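Local coordinates for acetylcholine-binding protein (PDB 2BJ0) that probably binds acetylcholine and related nicotinic ligands as a soluble pentamer that resembles the extracellular ligand-binding domain of nicotinic acetylcholine receptors, at residues A[91-97]-A[115-121]; A[84-89]-A[137-143]; A[29-35]-A[48-54]; A[176-180]-A[192-197]. All coordinates share one frame. Residue numbers count along the deposited sequence, not the author numbering.

Contact 1: A[91-97]-A[115-121]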
# COMPACT_ATOMS: atom_id res chain seq x y z
N ILE A 91 2.57 0.10 18.26
CA ILE A 91 3.46 1.16 17.88
C ILE A 91 3.75 1.11 16.37
O ILE A 91 4.54 1.89 15.88
CB ILE A 91 4.77 1.16 18.72
CG1 ILE A 91 5.66 -0.03 18.35
CG2 ILE A 91 4.46 1.21 20.28
CD1 ILE A 91 7.13 0.17 18.79
N ALA A 92 3.13 0.19 15.66
CA ALA A 92 3.22 0.11 14.20
C ALA A 92 1.88 -0.46 13.76
O ALA A 92 1.18 -1.05 14.59
CB ALA A 92 4.40 -0.79 13.77
N ALA A 93 1.46 -0.22 12.50
CA ALA A 93 0.16 -0.72 12.03
C ALA A 93 0.26 -2.26 12.01
O ALA A 93 1.25 -2.79 11.50
CB ALA A 93 -0.15 -0.18 10.59
N PRO A 94 -0.67 -3.00 12.61
CA PRO A 94 -0.53 -4.46 12.60
C PRO A 94 -0.64 -4.96 11.17
O PRO A 94 -1.44 -4.44 10.41
CB PRO A 94 -1.72 -4.94 13.41
CG PRO A 94 -2.66 -3.83 13.35
CD PRO A 94 -1.83 -2.56 13.39
N GLU A 95 0.16 -5.96 10.80
CA GLU A 95 0.21 -6.42 9.44
C GLU A 95 -0.59 -7.69 9.35
O GLU A 95 -0.36 -8.64 10.12
CB GLU A 95 1.66 -6.67 9.02
CG GLU A 95 1.78 -7.07 7.56
CD GLU A 95 3.21 -7.09 7.08
OE1 GLU A 95 3.94 -8.04 7.40
OE2 GLU A 95 3.62 -6.13 6.38
N LEU A 96 -1.58 -7.68 8.46
CA LEU A 96 -2.40 -8.85 8.24
C LEU A 96 -1.65 -9.91 7.44
O LEU A 96 -1.06 -9.61 6.37
CB LEU A 96 -3.72 -8.46 7.57
CG LEU A 96 -4.70 -9.56 7.21
CD1 LEU A 96 -5.34 -10.09 8.49
CD2 LEU A 96 -5.77 -8.98 6.25
N LEU A 97 -1.68 -11.14 7.96
CA LEU A 97 -0.91 -12.25 7.41
C LEU A 97 -1.74 -13.36 6.78
O LEU A 97 -1.20 -14.35 6.25
CB LEU A 97 -0.02 -12.83 8.53
CG LEU A 97 0.83 -11.90 9.40
CD1 LEU A 97 1.46 -12.70 10.57
CD2 LEU A 97 1.93 -11.31 8.55
N SER A 115 -4.84 -13.40 11.26
CA SER A 115 -3.50 -13.52 11.80
C SER A 115 -2.74 -12.21 11.56
O SER A 115 -2.62 -11.77 10.38
CB SER A 115 -2.77 -14.70 11.15
OG SER A 115 -1.46 -14.82 11.72
N GLN A 116 -2.22 -11.58 12.63
CA GLN A 116 -1.49 -10.30 12.46
C GLN A 116 -0.16 -10.26 13.18
O GLN A 116 -0.01 -10.82 14.28
CB GLN A 116 -2.31 -9.09 12.93
CG GLN A 116 -3.74 -9.00 12.33
CD GLN A 116 -4.63 -8.10 13.15
OE1 GLN A 116 -5.14 -8.48 14.24
NE2 GLN A 116 -4.81 -6.90 12.67
N ARG A 117 0.79 -9.57 12.57
CA ARG A 117 2.07 -9.27 13.20
C ARG A 117 1.94 -7.90 13.86
O ARG A 117 1.71 -6.91 13.16
CB ARG A 117 3.23 -9.26 12.18
CG ARG A 117 4.53 -8.88 12.87
CD ARG A 117 5.81 -9.00 12.04
NE ARG A 117 5.69 -8.44 10.70
CZ ARG A 117 6.63 -7.71 10.11
NH1 ARG A 117 7.75 -7.39 10.75
NH2 ARG A 117 6.43 -7.27 8.88
N VAL A 118 2.10 -7.86 15.19
CA VAL A 118 1.84 -6.70 16.04
C VAL A 118 3.09 -6.30 16.84
O VAL A 118 3.72 -7.14 17.49
CB VAL A 118 0.70 -7.01 17.08
CG1 VAL A 118 0.25 -5.74 17.78
CG2 VAL A 118 -0.51 -7.59 16.39
N ARG A 119 3.42 -5.01 16.82
CA ARG A 119 4.60 -4.48 17.47
C ARG A 119 4.21 -3.53 18.59
O ARG A 119 3.30 -2.72 18.44
CB ARG A 119 5.47 -3.71 16.44
CG ARG A 119 6.88 -3.31 16.96
CD ARG A 119 7.61 -2.31 16.00
NE ARG A 119 7.85 -2.95 14.71
CZ ARG A 119 8.13 -2.32 13.56
NH1 ARG A 119 8.20 -0.99 13.51
NH2 ARG A 119 8.33 -3.03 12.44
N PHE A 120 4.94 -3.60 19.70
CA PHE A 120 4.61 -2.78 20.87
C PHE A 120 5.81 -2.69 21.80
O PHE A 120 6.75 -3.44 21.65
CB PHE A 120 3.39 -3.37 21.59
CG PHE A 120 3.58 -4.78 22.03
CD1 PHE A 120 4.14 -5.07 23.29
CD2 PHE A 120 3.23 -5.84 21.19
CE1 PHE A 120 4.35 -6.38 23.72
CE2 PHE A 120 3.44 -7.15 21.60
CZ PHE A 120 3.99 -7.43 22.87
N THR A 121 5.82 -1.73 22.74
CA THR A 121 6.96 -1.60 23.63
C THR A 121 6.76 -2.41 24.89
O THR A 121 5.64 -2.62 25.32
CB THR A 121 7.28 -0.11 24.01
OG1 THR A 121 6.21 0.41 24.79
CG2 THR A 121 7.22 0.77 22.81
O HOH W 1 7.46 1.32 15.04
O HOH W 2 1.87 -3.43 14.85
O HOH W 3 3.74 -4.60 12.83
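The strongest link is the salt bridge between E95 OE1 and R117 NH2, 3.0 Å long and almost linear at the hydrogen. It joins two residues that already face each other as an antiparallel hydrogen-bonded pair, with E95 N to R117 O at 3.0 Å and R117 N to E95 O at 2.9 Å. Long glutamate and arginine side chains suit this place, leaving the sheet on the same face to meet beyond the backbone. L97 N donates to S115 O at 2.7 Å, and I91 N reaches R119 O at 2.9 Å. Between I91 and E95 no direct backbone hydrogen bond spans the segments, and water bridges the gap: water 2 lies 2.5 Å from A92 O and 3.0 Å from R119 N, while water 1 joins I91 O to R119 NH1. The small A92 lets the R119 guanidinium spread over its CB, 3.8 Å from NH1; E47 forms salt bridges with both the R117 and R119 guanidinium groups.

P94, with no amide hydrogen to offer, sets CB 4.2 Å from V118 CG2, and I91 CG2 rests 3.8 Å from T121 CG2. In the pentamer E95 also accepts from A93 N of a neighbouring subunit. Strand 109-121 runs between this edge and strand 45-57, while F87 of strand 85-87 covers P94, Q116 and V118.

Contact 2: A[84-89]-A[137-143]; sequences DLSFYN and IKVGSWT
At the apolar centre F87 (chi1 m) sets CD1 3.6 Å from I137 CG2 and CE1 3.7 Å from V139 CG2, branched groups filling the sandwich interior. The strands run antiparallel at 153°, axes 4.5 Å apart. L85-S141 and F87-V139 are non-hydrogen-bonded pairs; S86-G140 is hydrogen-bonded, S86 N to G140 O 2.8 Å and G140 N to S86 O 3.0 Å. Y88 (phi/psi -61/-29) and W142 (-73/-34) leave the extended form, letting Y88 CZ meet W142 CE3 at 3.6 Å, the rings oblique. Y88 lies along the face where a CB on G140 would point, its CE1 3.7 Å from G140 O; Y88 N donates to K138 O (2.8 Å). At the polar edge D84 (chi1 p) accepts from S141 OG at OD1 and T143 OG1 at OD2, both 2.6 Å; N89 OD1 takes K138 N at 2.9 Å, while N89 ND2 donates to R136 O. Y88 and W142 probably belong to the aromatic ligand pocket, as in nicotinic receptors. Strand 133-141 lies between 85-87 and 190-202.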
# COMPACT_ATOMS: atom_id res chain seq x y z
N ASP A 84 -14.24 -3.03 14.74
CA ASP A 84 -13.07 -2.17 14.55
C ASP A 84 -12.09 -2.33 15.71
O ASP A 84 -11.75 -1.37 16.37
CB ASP A 84 -13.49 -0.71 14.39
CG ASP A 84 -14.15 -0.14 15.64
OD1 ASP A 84 -14.85 -0.93 16.35
OD2 ASP A 84 -14.01 1.06 16.01
N LEU A 85 -11.60 -3.56 15.92
CA LEU A 85 -10.61 -3.82 16.97
C LEU A 85 -9.29 -3.15 16.66
O LEU A 85 -8.78 -3.25 15.54
CB LEU A 85 -10.37 -5.32 17.13
CG LEU A 85 -11.58 -6.15 17.53
CD1 LEU A 85 -11.20 -7.58 17.35
CD2 LEU A 85 -12.01 -5.83 18.98
N SER A 86 -8.77 -2.43 17.64
CA SER A 86 -7.45 -1.86 17.52
C SER A 86 -6.63 -2.36 18.68
O SER A 86 -7.17 -2.68 19.78
CB SER A 86 -7.49 -0.32 17.54
OG SER A 86 -8.22 0.21 16.42
N PHE A 87 -5.33 -2.44 18.46
CA PHE A 87 -4.38 -2.66 19.54
C PHE A 87 -4.01 -1.30 20.10
O PHE A 87 -3.26 -0.53 19.46
CB PHE A 87 -3.15 -3.37 19.04
CG PHE A 87 -3.43 -4.74 18.48
CD1 PHE A 87 -3.55 -5.83 19.33
CD2 PHE A 87 -3.56 -4.95 17.11
CE1 PHE A 87 -3.83 -7.10 18.83
CE2 PHE A 87 -3.84 -6.23 16.61
CZ PHE A 87 -3.97 -7.31 17.47
N TYR A 88 -4.51 -1.00 21.29
CA TYR A 88 -4.36 0.29 21.93
C TYR A 88 -2.90 0.67 22.18
O TYR A 88 -2.57 1.87 22.22
CB TYR A 88 -5.17 0.33 23.23
CG TYR A 88 -6.60 0.79 23.02
CD1 TYR A 88 -7.52 0.01 22.29
CD2 TYR A 88 -7.01 2.04 23.50
CE1 TYR A 88 -8.83 0.47 22.09
CE2 TYR A 88 -8.30 2.50 23.31
CZ TYR A 88 -9.22 1.72 22.61
OH TYR A 88 -10.50 2.24 22.42
N ASN A 89 -2.04 -0.32 22.37
CA ASN A 89 -0.64 -0.04 22.65
C ASN A 89 0.28 -0.39 21.47
O ASN A 89 1.46 -0.58 21.64
CB ASN A 89 -0.16 -0.71 23.95
CG ASN A 89 -0.24 -2.24 23.92
OD1 ASN A 89 -1.16 -2.86 23.37
ND2 ASN A 89 0.74 -2.86 24.57
N ILE A 137 -0.60 -6.88 25.86
CA ILE A 137 -1.23 -6.38 24.64
C ILE A 137 -2.68 -6.00 24.92
O ILE A 137 -3.45 -6.82 25.44
CB ILE A 137 -1.15 -7.45 23.51
CG1 ILE A 137 0.29 -7.70 23.09
CG2 ILE A 137 -2.00 -7.02 22.31
CD1 ILE A 137 0.46 -9.06 22.39
N LYS A 138 -3.05 -4.77 24.57
CA LYS A 138 -4.39 -4.24 24.83
C LYS A 138 -5.20 -4.17 23.54
O LYS A 138 -4.79 -3.51 22.58
CB LYS A 138 -4.27 -2.87 25.50
CG LYS A 138 -5.61 -2.29 25.98
CD LYS A 138 -5.38 -0.97 26.77
CE LYS A 138 -6.63 -0.07 26.77
NZ LYS A 138 -6.34 1.23 27.49
N VAL A 139 -6.34 -4.87 23.51
CA VAL A 139 -7.22 -4.91 22.34
C VAL A 139 -8.62 -4.46 22.69
O VAL A 139 -9.22 -4.93 23.69
CB VAL A 139 -7.35 -6.36 21.81
CG1 VAL A 139 -7.99 -6.37 20.41
CG2 VAL A 139 -6.01 -7.09 21.81
N GLY A 140 -9.19 -3.58 21.87
CA GLY A 140 -10.61 -3.24 22.06
C GLY A 140 -11.12 -2.46 20.87
O GLY A 140 -10.35 -2.16 19.95
N SER A 141 -12.42 -2.16 20.86
CA SER A 141 -12.96 -1.36 19.78
C SER A 141 -12.47 0.06 19.93
O SER A 141 -12.46 0.63 21.03
CB SER A 141 -14.48 -1.39 19.78
OG SER A 141 -15.01 -0.41 18.93
N TRP A 142 -12.04 0.63 18.81
CA TRP A 142 -11.57 1.99 18.83
C TRP A 142 -12.70 3.00 18.99
O TRP A 142 -12.48 4.06 19.58
CB TRP A 142 -10.80 2.31 17.55
CG TRP A 142 -10.03 3.58 17.63
CD1 TRP A 142 -10.26 4.72 16.93
CD2 TRP A 142 -8.90 3.85 18.47
NE1 TRP A 142 -9.33 5.68 17.27
CE2 TRP A 142 -8.48 5.17 18.21
CE3 TRP A 142 -8.17 3.09 19.40
CZ2 TRP A 142 -7.39 5.76 18.84
CZ3 TRP A 142 -7.07 3.68 20.04
CH2 TRP A 142 -6.71 5.01 19.77
N THR A 143 -13.87 2.71 18.43
CA THR A 143 -14.91 3.72 18.34
C THR A 143 -16.31 3.33 18.76
O THR A 143 -17.20 4.16 18.63
CB THR A 143 -15.03 4.30 16.88
OG1 THR A 143 -15.48 3.25 16.01
CG2 THR A 143 -13.68 4.72 16.34

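Contact 3: A[29-35]-A[48-54]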
# COMPACT_ATOMS: atom_id res chain seq x y z
N LEU A 29 -13.85 -12.65 22.04
CA LEU A 29 -12.46 -12.73 21.56
C LEU A 29 -11.69 -13.78 22.31
O LEU A 29 -11.79 -13.87 23.54
CB LEU A 29 -11.72 -11.41 21.80
CG LEU A 29 -12.25 -10.17 21.10
CD1 LEU A 29 -11.35 -8.96 21.40
CD2 LEU A 29 -12.35 -10.48 19.60
N ASN A 30 -10.95 -14.58 21.55
CA ASN A 30 -9.93 -15.48 22.06
C ASN A 30 -8.69 -15.20 21.22
O ASN A 30 -8.82 -14.59 20.16
CB ASN A 30 -10.36 -16.94 21.94
CG ASN A 30 -11.26 -17.39 23.11
OD1 ASN A 30 -12.35 -17.91 22.90
ND2 ASN A 30 -10.81 -17.14 24.34
N PHE A 31 -7.52 -15.61 21.69
CA PHE A 31 -6.28 -15.28 21.02
C PHE A 31 -5.38 -16.49 20.99
O PHE A 31 -5.44 -17.34 21.87
CB PHE A 31 -5.55 -14.11 21.71
CG PHE A 31 -6.32 -12.83 21.72
CD1 PHE A 31 -6.23 -11.95 20.64
CD2 PHE A 31 -7.11 -12.49 22.80
CE1 PHE A 31 -6.93 -10.77 20.63
CE2 PHE A 31 -7.81 -11.31 22.80
CZ PHE A 31 -7.72 -10.43 21.71
N LYS A 32 -4.53 -16.54 19.97
CA LYS A 32 -3.49 -17.52 19.89
C LYS A 32 -2.18 -16.77 19.66
O LYS A 32 -1.99 -16.16 18.60
CB LYS A 32 -3.73 -18.50 18.73
CG LYS A 32 -5.03 -19.32 18.82
CD LYS A 32 -4.83 -20.47 19.79
CE LYS A 32 -6.14 -20.91 20.36
NZ LYS A 32 -5.96 -22.01 21.34
N LEU A 33 -1.28 -16.82 20.64
CA LEU A 33 0.04 -16.27 20.46
C LEU A 33 0.87 -17.34 19.76
O LEU A 33 1.13 -18.38 20.33
CB LEU A 33 0.67 -15.81 21.79
CG LEU A 33 2.09 -15.20 21.76
CD1 LEU A 33 2.11 -13.93 20.90
CD2 LEU A 33 2.61 -14.86 23.15
N MET A 34 1.23 -17.07 18.49
CA MET A 34 1.88 -18.05 17.62
C MET A 34 3.40 -18.04 17.66
O MET A 34 4.05 -19.09 17.54
CB MET A 34 1.43 -17.83 16.17
CG MET A 34 -0.08 -17.84 15.97
SD MET A 34 -0.84 -19.42 16.36
CE MET A 34 -0.16 -20.45 15.05
N ASN A 35 3.96 -16.84 17.80
CA ASN A 35 5.37 -16.68 17.72
C ASN A 35 5.75 -15.28 18.28
O ASN A 35 4.94 -14.36 18.24
CB ASN A 35 5.82 -16.79 16.27
CG ASN A 35 7.28 -17.13 16.09
OD1 ASN A 35 8.05 -17.16 17.04
ND2 ASN A 35 7.67 -17.40 14.84
N VAL A 48 5.04 -9.86 17.80
CA VAL A 48 4.47 -11.18 17.94
C VAL A 48 3.65 -11.49 16.70
O VAL A 48 3.21 -10.58 16.00
CB VAL A 48 3.53 -11.27 19.20
CG1 VAL A 48 4.29 -10.98 20.47
CG2 VAL A 48 2.34 -10.35 19.06
N VAL A 49 3.46 -12.78 16.42
CA VAL A 49 2.34 -13.22 15.57
C VAL A 49 1.19 -13.69 16.44
O VAL A 49 1.36 -14.54 17.33
CB VAL A 49 2.78 -14.30 14.59
CG1 VAL A 49 1.58 -14.79 13.75
CG2 VAL A 49 3.87 -13.75 13.69
N LEU A 50 0.01 -13.16 16.16
CA LEU A 50 -1.17 -13.34 16.99
C LEU A 50 -2.38 -13.61 16.10
O LEU A 50 -2.64 -12.84 15.15
CB LEU A 50 -1.38 -12.05 17.80
CG LEU A 50 -2.52 -11.93 18.81
CD1 LEU A 50 -2.25 -12.80 20.07
CD2 LEU A 50 -2.77 -10.48 19.21
N TRP A 51 -3.10 -14.71 16.35
CA TRP A 51 -4.44 -14.85 15.80
C TRP A 51 -5.43 -14.30 16.80
O TRP A 51 -5.33 -14.62 17.98
CB TRP A 51 -4.79 -16.31 15.56
CG TRP A 51 -3.89 -17.06 14.66
CD1 TRP A 51 -2.80 -16.58 13.94
CD2 TRP A 51 -4.00 -18.45 14.33
NE1 TRP A 51 -2.25 -17.60 13.19
CE2 TRP A 51 -2.96 -18.75 13.41
CE3 TRP A 51 -4.87 -19.48 14.72
CZ2 TRP A 51 -2.77 -20.04 12.90
CZ3 TRP A 51 -4.68 -20.77 14.19
CH2 TRP A 51 -3.64 -21.02 13.29
N THR A 52 -6.36 -13.48 16.32
CA THR A 52 -7.48 -12.95 17.08
C THR A 52 -8.68 -13.70 16.59
O THR A 52 -8.95 -13.68 15.40
CB THR A 52 -7.71 -11.44 16.80
OG1 THR A 52 -6.68 -10.69 17.44
CG2 THR A 52 -8.98 -10.92 17.52
N GLN A 53 -9.39 -14.39 17.47
CA GLN A 53 -10.55 -15.15 17.06
C GLN A 53 -11.77 -14.41 17.53
O GLN A 53 -12.08 -14.46 18.71
CB GLN A 53 -10.52 -16.57 17.65
CG GLN A 53 -9.19 -17.29 17.50
CD GLN A 53 -9.16 -18.70 18.11
OE1 GLN A 53 -8.33 -19.51 17.71
NE2 GLN A 53 -10.05 -18.98 19.07
N ALA A 54 -12.43 -13.70 16.62
CA ALA A 54 -13.55 -12.86 16.98
C ALA A 54 -14.86 -13.46 16.50
O ALA A 54 -14.98 -13.82 15.32
CB ALA A 54 -13.39 -11.46 16.40
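This is the beta hairpin of strands 25-40 and 45-57 in the immunoglobulin-like sandwich, whose segments 29-35 and 48-54 run antiparallel at 162°, and it contains a classic beta bulge: M34 and N35 both face V49. M34 N donates to V49 O and V49 N to N35 O, each at 2.8 Å, so the extra residue is absorbed without losing the ladder. The regular part pairs N30 with Q53 (N30 N to Q53 O 3.1 Å, Q53 N to N30 O 2.8 Å) and K32 with W51 (K32 N to W51 O and W51 N to K32 O, both 2.9 Å).

One face, bearing L29, F31, L33, L50, T52 and A54, is largely apolar: L29 CD2 touches A54 CB at 3.5 Å, and F31 CB lies 3.9 Å from L50 CD1. On the other, M34 forms a Met-aromatic contact with W51, its SD 3.8 Å from the centroid of the five-membered ring and over its face; a flexible thioether moulds readily to a flat indole. K32 CG packs 3.5 Å from Q53 OE1, but the amine goes on to salt bridges with E163 and E156, and Q53 NE2 bonds E156.

The chemistry thus implies two differing faces: hydrocarbon lines the sandwich interior, while buried polar groups find specific partners and W51 meets W142 of a neighbouring subunit edge-to-face.

Contact 4: A[176-180]-A[192-197]; sequences TQSLN and DDIEIT
Two extended strands, 176-180 and 192-197, run antiparallel at 158° with axes 4.5 Å apart. Hydrogen-bonded pairs are T176-T197, S178-E195 and N180-D193; Q177-I196 and L179-I194 are non-hydrogen-bonded. Each hydrogen-bonded pair satisfies both donors and both acceptors: T176 N to T197 O 2.9 Å and T197 N to T176 O 3.0 Å; S178 N to E195 O 2.9 Å and E195 N to S178 O 2.8 Å; N180 N to D193 O 2.8 Å and D193 N to N180 O 2.9 Å. N180 has chi1 near -40° and D193 chi1 p, so that N180 ND2 donates to D193 OD1 at 3.2 Å; S178 OG donates to N180 OD1 at 3.0 Å. D193 OD2 is buried without a partner. D192 is satisfied by L151 N and N146.

On the inward face I194, I196 and L179 supply the aliphatic surface, L179 CD1 lying 4.1 Å from I194 CG1, while Q177 NE2 makes weak hydrogen bonds to L29 O and T153 OG1. The hairpin tip carries the vicinal C186-C187 disulfide, as in the C-loop of nicotinic receptor alpha subunits. The chemistry implies a fully bonded ladder with one side-chain bond between strands, N180 to D193, extended by S178 on N180's own strand.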
# COMPACT_ATOMS: atom_id res chain seq x y z
N THR A 176 -2.15 -15.17 29.73
CA THR A 176 -3.56 -15.11 30.06
C THR A 176 -4.16 -13.86 29.45
O THR A 176 -3.47 -13.07 28.81
CB THR A 176 -3.81 -15.10 31.60
OG1 THR A 176 -3.14 -13.97 32.17
CG2 THR A 176 -3.12 -16.29 32.29
N GLN A 177 -5.47 -13.70 29.63
CA GLN A 177 -6.15 -12.46 29.27
C GLN A 177 -7.13 -12.04 30.35
O GLN A 177 -7.63 -12.87 31.10
CB GLN A 177 -6.85 -12.61 27.92
CG GLN A 177 -8.16 -13.35 27.92
CD GLN A 177 -8.62 -13.67 26.51
OE1 GLN A 177 -7.80 -14.09 25.68
NE2 GLN A 177 -9.91 -13.46 26.22
N SER A 178 -7.37 -10.75 30.41
CA SER A 178 -8.29 -10.19 31.35
C SER A 178 -9.18 -9.17 30.64
O SER A 178 -8.72 -8.43 29.76
CB SER A 178 -7.50 -9.56 32.49
OG SER A 178 -8.26 -8.56 33.12
N LEU A 179 -10.46 -9.14 31.01
CA LEU A 179 -11.41 -8.20 30.44
C LEU A 179 -11.53 -6.99 31.36
O LEU A 179 -11.69 -7.14 32.56
CB LEU A 179 -12.77 -8.88 30.24
CG LEU A 179 -14.02 -8.02 29.97
CD1 LEU A 179 -13.89 -7.22 28.65
CD2 LEU A 179 -15.28 -8.89 29.94
N ASN A 180 -11.44 -5.79 30.80
CA ASN A 180 -11.50 -4.57 31.60
C ASN A 180 -12.40 -3.57 30.91
O ASN A 180 -12.75 -3.76 29.74
CB ASN A 180 -10.10 -3.97 31.79
CG ASN A 180 -9.02 -5.04 32.05
OD1 ASN A 180 -8.94 -5.61 33.14
ND2 ASN A 180 -8.18 -5.28 31.04
N ASP A 192 -14.87 -1.30 26.50
CA ASP A 192 -14.28 -2.57 26.90
C ASP A 192 -12.93 -2.83 26.23
O ASP A 192 -12.73 -2.50 25.06
CB ASP A 192 -15.19 -3.70 26.51
CG ASP A 192 -16.48 -3.73 27.32
OD1 ASP A 192 -16.64 -2.95 28.28
OD2 ASP A 192 -17.39 -4.50 27.01
N ASP A 193 -12.02 -3.44 26.98
CA ASP A 193 -10.83 -3.99 26.35
C ASP A 193 -10.50 -5.35 26.92
O ASP A 193 -10.91 -5.68 28.04
CB ASP A 193 -9.65 -3.03 26.39
CG ASP A 193 -9.15 -2.78 27.78
OD1 ASP A 193 -8.33 -3.58 28.29
OD2 ASP A 193 -9.50 -1.78 28.44
N ILE A 194 -9.81 -6.16 26.14
CA ILE A 194 -9.20 -7.36 26.70
C ILE A 194 -7.70 -7.13 26.68
O ILE A 194 -7.13 -6.64 25.68
CB ILE A 194 -9.62 -8.62 25.92
CG1 ILE A 194 -11.12 -8.84 26.12
CG2 ILE A 194 -8.81 -9.86 26.38
CD1 ILE A 194 -11.70 -10.03 25.40
N GLU A 195 -7.06 -7.47 27.78
CA GLU A 195 -5.63 -7.30 27.91
C GLU A 195 -4.95 -8.66 27.97
O GLU A 195 -5.21 -9.45 28.90
CB GLU A 195 -5.33 -6.49 29.16
CG GLU A 195 -3.84 -6.31 29.43
CD GLU A 195 -3.52 -4.96 30.07
OE1 GLU A 195 -4.34 -4.00 29.94
OE2 GLU A 195 -2.44 -4.87 30.71
N ILE A 196 -4.07 -8.92 27.02
CA ILE A 196 -3.25 -10.11 27.05
C ILE A 196 -1.96 -9.85 27.81
O ILE A 196 -1.26 -8.89 27.53
CB ILE A 196 -2.92 -10.63 25.63
CG1 ILE A 196 -4.21 -10.90 24.85
CG2 ILE A 196 -2.11 -11.90 25.70
CD1 ILE A 196 -3.97 -11.00 23.37
N THR A 197 -1.65 -10.71 28.78
CA THR A 197 -0.41 -10.63 29.52
C THR A 197 0.36 -11.93 29.29
O THR A 197 -0.19 -13.01 29.45
CB THR A 197 -0.70 -10.40 31.03
OG1 THR A 197 -1.36 -9.13 31.19
CG2 THR A 197 0.58 -10.21 31.79

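How the contacts relate
Contacts 2 and 4 share one sheet: I137 O meets I196 N at 2.7 Å and V139 O meets I194 N at 2.8 Å. Contacts 1 and 3 share the other, through Q116 N to L50 O at 2.8 Å and V118 O to V48 N at 3.0 Å. The sheets pack where F87 CE1 touches L50 CD2 (3.6 Å) and F31 CG touches I196 CD1 (3.4 Å). Contacts 1 and 4, with centres about 17 Å apart, do not touch. The subunit interface brings contact 2 of one subunit against contact 3 of the next; there CXS, probably from the crystallisation liquor, comes within about 3 Å of the W142 side chain (nearest atoms), consistent with a ligand pocket here.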